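Local coordinates for DUF4848 domain-containing protein (Bacteroides thetaiotaomicron, PDB 4LB8) that is of unknown function but probably carries a lipoprotein-type signal in its natural form and is seen as a two-fold symmetric pair that may not be the form in the cell, at the interface of chains A and B. Residues are numbered along the deposited sequence; one frame, centred on the assembly and turned at random. Chains: chain A/B, Uncharacterized protein.

The interface of chains A and B. Residues chain A 180, 199, 204-208; chain B 108, 110-113, 115.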
# COMPACT_ATOMS: atom_id res chain seq x y z
N LYS A 180 -9.19 0.22 8.88
CA LYS A 180 -7.82 -0.26 9.19
C LYS A 180 -7.88 -1.41 10.20
O LYS A 180 -8.71 -1.38 11.10
CB LYS A 180 -6.93 0.83 9.86
CG LYS A 180 -6.56 2.03 9.06
CD LYS A 180 -5.98 3.16 9.94
CE LYS A 180 -4.54 2.98 10.35
NZ LYS A 180 -3.99 4.21 10.99
N GLN A 199 -9.49 1.09 13.12
CA GLN A 199 -9.91 2.46 12.93
C GLN A 199 -10.85 2.58 11.73
O GLN A 199 -10.83 1.73 10.84
CB GLN A 199 -8.69 3.37 12.74
CG GLN A 199 -7.80 3.50 13.97
CD GLN A 199 -6.77 4.59 13.79
OE1 GLN A 199 -5.97 4.58 12.86
NE2 GLN A 199 -6.81 5.59 14.66
N PHE A 204 -13.15 14.01 9.94
CA PHE A 204 -11.98 14.68 10.48
C PHE A 204 -10.73 13.82 10.42
O PHE A 204 -9.65 14.32 10.71
CB PHE A 204 -12.26 15.13 11.92
CG PHE A 204 -13.41 16.10 11.99
CD1 PHE A 204 -13.30 17.38 11.45
CD2 PHE A 204 -14.63 15.72 12.54
CE1 PHE A 204 -14.39 18.26 11.46
CE2 PHE A 204 -15.71 16.61 12.55
CZ PHE A 204 -15.58 17.87 12.01
N GLY A 205 -10.90 12.55 10.07
CA GLY A 205 -9.81 11.59 9.97
C GLY A 205 -10.09 10.27 10.64
O GLY A 205 -11.24 9.94 10.94
N TRP A 206 -9.02 9.50 10.88
CA TRP A 206 -9.07 8.18 11.50
C TRP A 206 -9.20 8.27 13.02
O TRP A 206 -8.51 9.04 13.69
CB TRP A 206 -7.84 7.35 11.13
CG TRP A 206 -7.72 7.13 9.66
CD1 TRP A 206 -7.05 7.91 8.76
CD2 TRP A 206 -8.26 6.03 8.91
NE1 TRP A 206 -7.16 7.38 7.49
CE2 TRP A 206 -7.89 6.23 7.55
CE3 TRP A 206 -9.02 4.90 9.25
CZ2 TRP A 206 -8.29 5.35 6.54
CZ3 TRP A 206 -9.39 4.02 8.24
CH2 TRP A 206 -9.03 4.25 6.90
N SER A 207 -10.10 7.45 13.54
CA SER A 207 -10.47 7.35 14.93
C SER A 207 -10.80 5.89 15.21
O SER A 207 -11.15 5.16 14.29
CB SER A 207 -11.67 8.25 15.17
OG SER A 207 -12.28 8.07 16.44
N ARG A 208 -10.65 5.44 16.46
CA ARG A 208 -10.93 4.06 16.84
C ARG A 208 -12.44 3.74 16.86
O ARG A 208 -13.27 4.60 17.17
CB ARG A 208 -10.31 3.75 18.21
CG ARG A 208 -8.96 3.11 18.07
CD ARG A 208 -8.18 3.15 19.35
NE ARG A 208 -6.74 3.21 19.06
CZ ARG A 208 -5.89 4.03 19.67
NH1 ARG A 208 -6.32 4.88 20.60
NH2 ARG A 208 -4.61 4.01 19.35
N ASP B 108 1.22 9.87 9.69
CA ASP B 108 -0.06 10.24 9.09
C ASP B 108 -0.85 11.17 10.03
O ASP B 108 -1.36 10.73 11.06
CB ASP B 108 -0.85 8.97 8.74
CG ASP B 108 -2.19 9.18 8.07
OD1 ASP B 108 -2.56 10.35 7.81
OD2 ASP B 108 -2.88 8.16 7.81
N THR B 110 -3.75 12.46 9.51
CA THR B 110 -5.19 12.19 9.42
C THR B 110 -5.57 11.14 10.47
O THR B 110 -6.77 10.94 10.75
CB THR B 110 -5.62 11.78 8.00
OG1 THR B 110 -5.04 10.53 7.65
CG2 THR B 110 -5.27 12.83 6.96
N ASP B 111 -4.56 10.48 11.08
CA ASP B 111 -4.77 9.51 12.15
C ASP B 111 -4.75 10.29 13.45
O ASP B 111 -3.69 10.71 13.94
CB ASP B 111 -3.75 8.38 12.09
CG ASP B 111 -3.68 7.49 13.32
OD1 ASP B 111 -4.67 7.46 14.10
OD2 ASP B 111 -2.64 6.82 13.50
N LEU B 112 -5.95 10.50 13.99
CA LEU B 112 -6.26 11.33 15.14
C LEU B 112 -6.04 10.71 16.48
O LEU B 112 -5.98 11.45 17.46
CB LEU B 112 -7.74 11.72 15.08
CG LEU B 112 -8.23 12.40 13.84
CD1 LEU B 112 -9.67 12.68 13.97
CD2 LEU B 112 -7.44 13.68 13.56
N SER B 113 -6.05 9.36 16.55
CA SER B 113 -6.01 8.57 17.79
C SER B 113 -4.74 8.65 18.61
O SER B 113 -3.64 8.55 18.05
CB SER B 113 -6.29 7.11 17.48
OG SER B 113 -7.67 6.95 17.23
N TYR B 115 -1.88 7.04 21.13
CA TYR B 115 -1.27 5.71 21.25
C TYR B 115 -0.53 5.52 22.55
O TYR B 115 0.03 6.48 23.10
CB TYR B 115 -0.27 5.49 20.10
CG TYR B 115 -0.94 5.27 18.77
CD1 TYR B 115 -1.28 3.99 18.34
CD2 TYR B 115 -1.23 6.35 17.92
CE1 TYR B 115 -1.87 3.77 17.10
CE2 TYR B 115 -1.85 6.14 16.69
CZ TYR B 115 -2.16 4.85 16.28
OH TYR B 115 -2.77 4.63 15.07
O HOH W 1 -9.65 6.90 19.06
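A loop of chain B runs parallel to the short strand 206-208 of chain A, an example of backbone pairing between chains supported by a buttressed carboxylate. A:Trp206 N donates to the carbonyl B:Thr110 O at 2.7 Å, and B:Leu112 N returns a bond to A:Trp206 O at 3.0 Å, so the two bonds straddle B:Asp111 in a parallel beta bridge. B:Asp111 turns its carboxylate toward chain A, CG anti to the backbone N (chi1 167°). The extended A:Gln199 crosses it at about a right angle, and the amide A:Gln199 NE2 donates to B:Asp111 OD1 at 2.9 Å from above the carboxylate plane, the two planes 79° apart. A:Gln199 NE2 also lies 3.0 Å from the hydroxyl B:Ser113 OG, a second hydrogen bond. A looser salt bridge joins A:Lys180 NZ to B:Asp111 OD2 at 3.9 Å. Beside these, A:Arg208 sets NH2 over the face of the B:Tyr115 ring, 3.7 Å from its centroid, with guanidinium and ring nearly perpendicular.

Second-shell bonds fix the pieces: the phenol B:Tyr115 OH meets the syn lone pair of B:Asp111 OD2 at 2.7 Å, while A:Lys180 NZ holds A:Gln199 OE1 nearly along its C=O axis, orienting the amide. An alanine at B:Asp111 would probably leave A:Gln199 and B:Tyr115 less firmly placed. Chain A contributes strands 179-188, 191-201 and 206-208; chain B contributes a loop following helix 84-98, and symmetry repeats the patch in a pairing that may not be biological.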